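BH2358 protein (Bacillus halodurans C-125, PDB 2RBD) is of unknown function, a four-helix protein of the ferritin clan that may be a component of the spore coat. Local coordinates at residues G44-I56 against F144-W157. Residues are numbered along the deposited sequence; the frame is centred on the assembly and turned at random. Where two conformers were deposited one is given.
Sequences GDEDLKNLIDEAI and FGGKMLKLNKNKGW
Leu51 enters as a knob into a hole formed by Phe144, Lys147, Met148 and Leu151, the central fit between two antiparallel helices of a four-helix bundle of the ferritin clan. Helices 46-56 and 144-155 meet at 168° with their axes 11.0 Å apart, a spacing filled by leucines, a selenomethionine and a phenylalanine. With CG beside the backbone N (chi1 -79°), Leu51 sends its two methyls to different partners: CD1 meets Leu151 CD2 tip to tip at 3.8 Å, while CD2 lies against Phe144 and the aliphatic start of Lys147. The flexible, unbranched chain of Met148, a selenomethionine, bends at chi2 and chi3 to bring its selenium against CB and CD1 of Leu51. Toward the bundle interior, Leu48 crosses Leu151 at about a right angle, and the small Ala55 lets the Phe144 ring come close, CB to CZ 3.6 Å. The ring, buried and also touching Val111 of helix 100-124, turns its edge to the Leu51 carbonyl oxygen.

The outer side is looser and polar, where long lysines reach across to carboxylates. Lys147 NZ forms a salt bridge with Glu54 OE1, modelled unusually short and of doubtful exact length; the extended glutamate slides past Phe144, its carboxylate nearly perpendicular to the ring. Near the helix ends, Asp45 is the N-cap of helix 46-72: its OD1 accepts from Leu48 N through the anti lone pair. Gly156, lacking a CB, easily takes the positive phi that closes the other helix in a Schellman motif, after which Trp157 folds back so that Lys155 CB covers one ring face. Lys155 then bends at chi2 (-75°) to bridge two carboxylates, its NZ lying 2.7 Å from both Asp45 OD2, on the syn lone pair, and Asp47 OD2, on the anti.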
loop_
_atom_site.group_PDB
_atom_site.type_symbol
_atom_site.label_atom_id
_atom_site.label_comp_id
_atom_site.label_asym_id
_atom_site.label_seq_id
_atom_site.Cartn_x
_atom_site.Cartn_y
_atom_site.Cartn_z
ATOM N N GLY A 44 -22.009 7.311 22.625
ATOM C CA GLY A 44 -23.050 8.190 23.122
ATOM C C GLY A 44 -23.717 8.951 21.979
ATOM O O GLY A 44 -24.961 9.017 21.876
ATOM N N ASP A 45 -22.878 9.498 21.114
ATOM C CA ASP A 45 -23.321 10.391 20.076
ATOM C C ASP A 45 -24.220 9.729 19.047
ATOM O O ASP A 45 -23.834 8.767 18.408
ATOM C CB ASP A 45 -22.102 11.007 19.430
ATOM C CG ASP A 45 -22.455 12.101 18.496
ATOM O OD1 ASP A 45 -22.812 11.787 17.350
ATOM O OD2 ASP A 45 -22.369 13.286 18.888
ATOM N N GLU A 46 -25.417 10.267 18.839
ATOM C CA GLU A 46 -26.371 9.606 17.957
ATOM C C GLU A 46 -26.000 9.714 16.463
ATOM O O GLU A 46 -26.350 8.832 15.657
ATOM C CB GLU A 46 -27.793 10.130 18.226
ATOM C CG GLU A 46 -28.316 9.795 19.641
ATOM C CD GLU A 46 -28.218 8.313 20.026
ATOM O OE1 GLU A 46 -28.727 7.448 19.290
ATOM O OE2 GLU A 46 -27.628 8.008 21.085
ATOM N N ASP A 47 -25.312 10.781 16.091
ATOM C CA ASP A 47 -24.862 10.962 14.714
ATOM C C ASP A 47 -23.776 9.942 14.362
ATOM O O ASP A 47 -23.775 9.366 13.283
ATOM C CB ASP A 47 -24.340 12.372 14.489
ATOM C CG ASP A 47 -25.422 13.447 14.702
ATOM O OD1 ASP A 47 -26.513 13.232 14.151
ATOM O OD2 ASP A 47 -25.160 14.471 15.392
ATOM N N LEU A 48 -22.878 9.694 15.301
ATOM C CA LEU A 48 -21.874 8.662 15.094
ATOM C C LEU A 48 -22.546 7.301 15.058
ATOM O O LEU A 48 -22.231 6.471 14.192
ATOM C CB LEU A 48 -20.832 8.734 16.204
ATOM C CG LEU A 48 -19.780 7.616 16.223
ATOM C CD1 LEU A 48 -19.062 7.545 14.894
ATOM C CD2 LEU A 48 -18.764 7.848 17.372
ATOM N N LYS A 49 -23.490 7.046 15.962
ATOM C CA LYS A 49 -24.192 5.782 15.976
ATOM C C LYS A 49 -24.864 5.490 14.634
ATOM O O LYS A 49 -24.822 4.374 14.104
ATOM C CB LYS A 49 -25.236 5.798 17.080
ATOM C CG LYS A 49 -25.592 4.450 17.604
ATOM C CD LYS A 49 -26.479 4.555 18.880
ATOM C CE LYS A 49 -25.828 5.378 20.019
ATOM N NZ LYS A 49 -26.729 5.513 21.215
ATOM N N ASN A 50 -25.475 6.516 14.053
ATOM C CA ASN A 50 -26.136 6.329 12.793
ATOM C C ASN A 50 -25.171 5.913 11.698
ATOM O O ASN A 50 -25.491 5.098 10.848
ATOM C CB ASN A 50 -26.830 7.611 12.346
ATOM C CG ASN A 50 -28.143 7.866 13.088
ATOM O OD1 ASN A 50 -28.778 6.958 13.610
ATOM N ND2 ASN A 50 -28.544 9.133 13.114
ATOM N N LEU A 51 -23.994 6.510 11.696
ATOM C CA LEU A 51 -22.986 6.187 10.689
ATOM C C LEU A 51 -22.388 4.791 10.901
ATOM O O LEU A 51 -22.082 4.091 9.934
ATOM C CB LEU A 51 -21.906 7.261 10.642
ATOM C CG LEU A 51 -22.306 8.533 9.873
ATOM C CD1 LEU A 51 -21.376 9.734 10.168
ATOM C CD2 LEU A 51 -22.363 8.254 8.355
ATOM N N ILE A 52 -22.250 4.357 12.157
ATOM C CA ILE A 52 -21.762 3.001 12.439
ATOM C C ILE A 52 -22.782 2.021 11.902
ATOM O O ILE A 52 -22.429 1.036 11.249
ATOM C CB ILE A 52 -21.536 2.745 13.948
ATOM C CG1 ILE A 52 -20.517 3.689 14.581
ATOM C CG2 ILE A 52 -21.155 1.247 14.154
ATOM C CD1 ILE A 52 -20.474 3.596 16.103
ATOM N N ASP A 53 -24.070 2.288 12.170
ATOM C CA ASP A 53 -25.114 1.423 11.640
ATOM C C ASP A 53 -25.073 1.377 10.111
ATOM O O ASP A 53 -25.230 0.329 9.494
ATOM C CB ASP A 53 -26.493 1.928 12.074
ATOM C CG ASP A 53 -26.925 1.429 13.445
ATOM O OD1 ASP A 53 -26.440 0.371 13.908
ATOM O OD2 ASP A 53 -27.808 2.093 14.054
ATOM N N GLU A 54 -24.833 2.500 9.481
ATOM C CA GLU A 54 -24.736 2.537 8.036
ATOM C C GLU A 54 -23.546 1.723 7.535
ATOM O O GLU A 54 -23.649 1.022 6.538
ATOM C CB GLU A 54 -24.603 3.969 7.579
ATOM C CG GLU A 54 -24.496 4.074 6.063
ATOM C CD GLU A 54 -24.415 5.478 5.513
ATOM O OE1 GLU A 54 -24.668 6.428 6.303
ATOM O OE2 GLU A 54 -24.102 5.561 4.276
ATOM N N ALA A 55 -22.418 1.852 8.211
ATOM C CA ALA A 55 -21.254 1.070 7.851
ATOM C C ALA A 55 -21.494 -0.430 7.940
ATOM O O ALA A 55 -21.071 -1.171 7.045
ATOM C CB ALA A 55 -20.050 1.459 8.697
ATOM N N ILE A 56 -22.122 -0.862 9.039
ATOM C CA ILE A 56 -22.463 -2.282 9.217
ATOM C C ILE A 56 -23.329 -2.747 8.058
ATOM O O ILE A 56 -23.074 -3.787 7.462
ATOM C CB ILE A 56 -23.160 -2.499 10.550
ATOM C CG1 ILE A 56 -22.173 -2.264 11.717
ATOM C CG2 ILE A 56 -23.758 -3.920 10.625
ATOM C CD1 ILE A 56 -22.842 -1.989 13.075
ATOM N N PHE A 144 -18.870 7.211 1.807
ATOM C CA PHE A 144 -18.957 6.983 3.238
ATOM C C PHE A 144 -17.803 7.680 3.960
ATOM O O PHE A 144 -17.966 8.301 5.003
ATOM C CB PHE A 144 -18.971 5.454 3.572
ATOM C CG PHE A 144 -19.215 5.203 5.020
ATOM C CD1 PHE A 144 -20.498 5.278 5.530
ATOM C CD2 PHE A 144 -18.166 5.007 5.904
ATOM C CE1 PHE A 144 -20.715 5.157 6.882
ATOM C CE2 PHE A 144 -18.381 4.872 7.251
ATOM C CZ PHE A 144 -19.679 4.952 7.735
ATOM N N GLY A 145 -16.617 7.584 3.384
ATOM C CA GLY A 145 -15.479 8.289 3.949
ATOM C C GLY A 145 -15.686 9.783 4.019
ATOM O O GLY A 145 -15.279 10.428 4.991
ATOM N N GLY A 146 -16.327 10.347 3.002
ATOM C CA GLY A 146 -16.624 11.779 3.019
ATOM C C GLY A 146 -17.607 12.179 4.132
ATOM O O GLY A 146 -17.469 13.236 4.744
ATOM N N LYS A 147 -18.572 11.316 4.399
ATOM C CA LYS A 147 -19.490 11.478 5.535
ATOM C C LYS A 147 -18.778 11.418 6.872
ATOM O O LYS A 147 -19.084 12.203 7.767
ATOM C CB LYS A 147 -20.599 10.435 5.489
ATOM C CG LYS A 147 -21.578 10.550 4.369
ATOM C CD LYS A 147 -22.400 9.248 4.428
ATOM C CE LYS A 147 -23.819 9.419 4.108
ATOM N NZ LYS A 147 -24.628 8.587 5.028
HETATM N N MSE A 148 -17.837 10.482 7.039
HETATM C CA MSE A 148 -17.017 10.445 8.245
HETATM C C MSE A 148 -16.201 11.701 8.443
HETATM O O MSE A 148 -16.128 12.198 9.525
HETATM C CB MSE A 148 -16.111 9.189 8.229
HETATM C CG MSE A 148 -16.855 7.867 8.332
HETATM SE SE MSE A 148 -17.953 7.644 9.928
HETATM C CE MSE A 148 -16.635 8.024 11.306
ATOM N N LEU A 149 -15.590 12.221 7.384
ATOM C CA LEU A 149 -14.828 13.444 7.492
ATOM C C LEU A 149 -15.737 14.591 7.928
ATOM O O LEU A 149 -15.355 15.369 8.800
ATOM C CB LEU A 149 -14.174 13.763 6.160
ATOM C CG LEU A 149 -13.307 15.026 6.073
ATOM C CD1 LEU A 149 -12.205 14.942 7.144
ATOM C CD2 LEU A 149 -12.749 15.187 4.650
ATOM N N LYS A 150 -16.924 14.688 7.334
ATOM C CA LYS A 150 -17.898 15.742 7.711
ATOM C C LYS A 150 -18.269 15.651 9.201
ATOM O O LYS A 150 -18.282 16.660 9.922
ATOM C CB LYS A 150 -19.143 15.646 6.851
ATOM C CG LYS A 150 -18.974 16.294 5.490
ATOM C CD LYS A 150 -20.120 15.981 4.563
ATOM C CE LYS A 150 -19.848 16.502 3.148
ATOM N NZ LYS A 150 -21.014 16.170 2.274
ATOM N N LEU A 151 -18.524 14.435 9.670
ATOM C CA LEU A 151 -18.797 14.175 11.090
ATOM C C LEU A 151 -17.679 14.665 11.973
ATOM O O LEU A 151 -17.914 15.392 12.931
ATOM C CB LEU A 151 -19.055 12.696 11.338
ATOM C CG LEU A 151 -19.338 12.231 12.776
ATOM C CD1 LEU A 151 -20.755 12.580 13.132
ATOM C CD2 LEU A 151 -19.079 10.715 12.980
ATOM N N ASN A 152 -16.445 14.252 11.671
ATOM C CA ASN A 152 -15.306 14.609 12.479
ATOM C C ASN A 152 -15.106 16.121 12.521
ATOM O O ASN A 152 -14.762 16.693 13.568
ATOM C CB ASN A 152 -14.060 13.899 11.969
ATOM C CG ASN A 152 -14.049 12.427 12.324
ATOM O OD1 ASN A 152 -14.485 12.053 13.392
ATOM N ND2 ASN A 152 -13.553 11.584 11.410
ATOM N N LYS A 153 -15.318 16.765 11.390
ATOM C CA LYS A 153 -15.271 18.230 11.338
ATOM C C LYS A 153 -16.370 18.843 12.202
ATOM O O LYS A 153 -16.057 19.700 13.032
ATOM C CB LYS A 153 -15.359 18.745 9.898
ATOM C CG LYS A 153 -14.127 18.450 9.060
ATOM C CD LYS A 153 -14.345 18.917 7.631
ATOM C CE LYS A 153 -13.090 18.777 6.754
ATOM N NZ LYS A 153 -13.310 19.114 5.304
ATOM N N ASN A 154 -17.598 18.377 12.027
ATOM C CA ASN A 154 -18.770 18.951 12.703
ATOM C C ASN A 154 -18.649 18.831 14.223
ATOM O O ASN A 154 -19.047 19.746 14.974
ATOM C CB ASN A 154 -20.030 18.252 12.240
ATOM C CG ASN A 154 -20.416 18.583 10.781
ATOM O OD1 ASN A 154 -19.885 19.514 10.194
ATOM N ND2 ASN A 154 -21.355 17.811 10.211
ATOM N N LYS A 155 -18.137 17.683 14.677
ATOM C CA LYS A 155 -18.027 17.358 16.103
ATOM C C LYS A 155 -16.788 17.923 16.768
ATOM O O LYS A 155 -16.680 17.929 17.992
ATOM C CB LYS A 155 -18.073 15.843 16.303
ATOM C CG LYS A 155 -19.326 15.211 15.787
ATOM C CD LYS A 155 -20.544 15.466 16.706
ATOM C CE LYS A 155 -21.814 14.887 16.082
ATOM N NZ LYS A 155 -23.037 15.036 16.947
ATOM N N GLY A 156 -15.844 18.388 15.969
ATOM C CA GLY A 156 -14.573 18.898 16.490
ATOM C C GLY A 156 -13.646 17.773 16.903
ATOM O O GLY A 156 -12.813 17.945 17.784
ATOM N N TRP A 157 -13.798 16.620 16.279
ATOM C CA TRP A 157 -12.981 15.466 16.607
ATOM C C TRP A 157 -11.716 15.366 15.734
ATOM O O TRP A 157 -10.825 14.598 16.047
ATOM C CB TRP A 157 -13.773 14.179 16.454
ATOM C CG TRP A 157 -14.897 14.048 17.412
ATOM C CD1 TRP A 157 -15.022 14.671 18.616
ATOM C CD2 TRP A 157 -16.029 13.208 17.278
ATOM N NE1 TRP A 157 -16.181 14.294 19.218
ATOM C CE2 TRP A 157 -16.828 13.395 18.423
ATOM C CE3 TRP A 157 -16.503 12.373 16.266
ATOM C CZ2 TRP A 157 -18.056 12.796 18.579
ATOM C CZ3 TRP A 157 -17.712 11.744 16.444
ATOM C CH2 TRP A 157 -18.485 11.962 17.607
#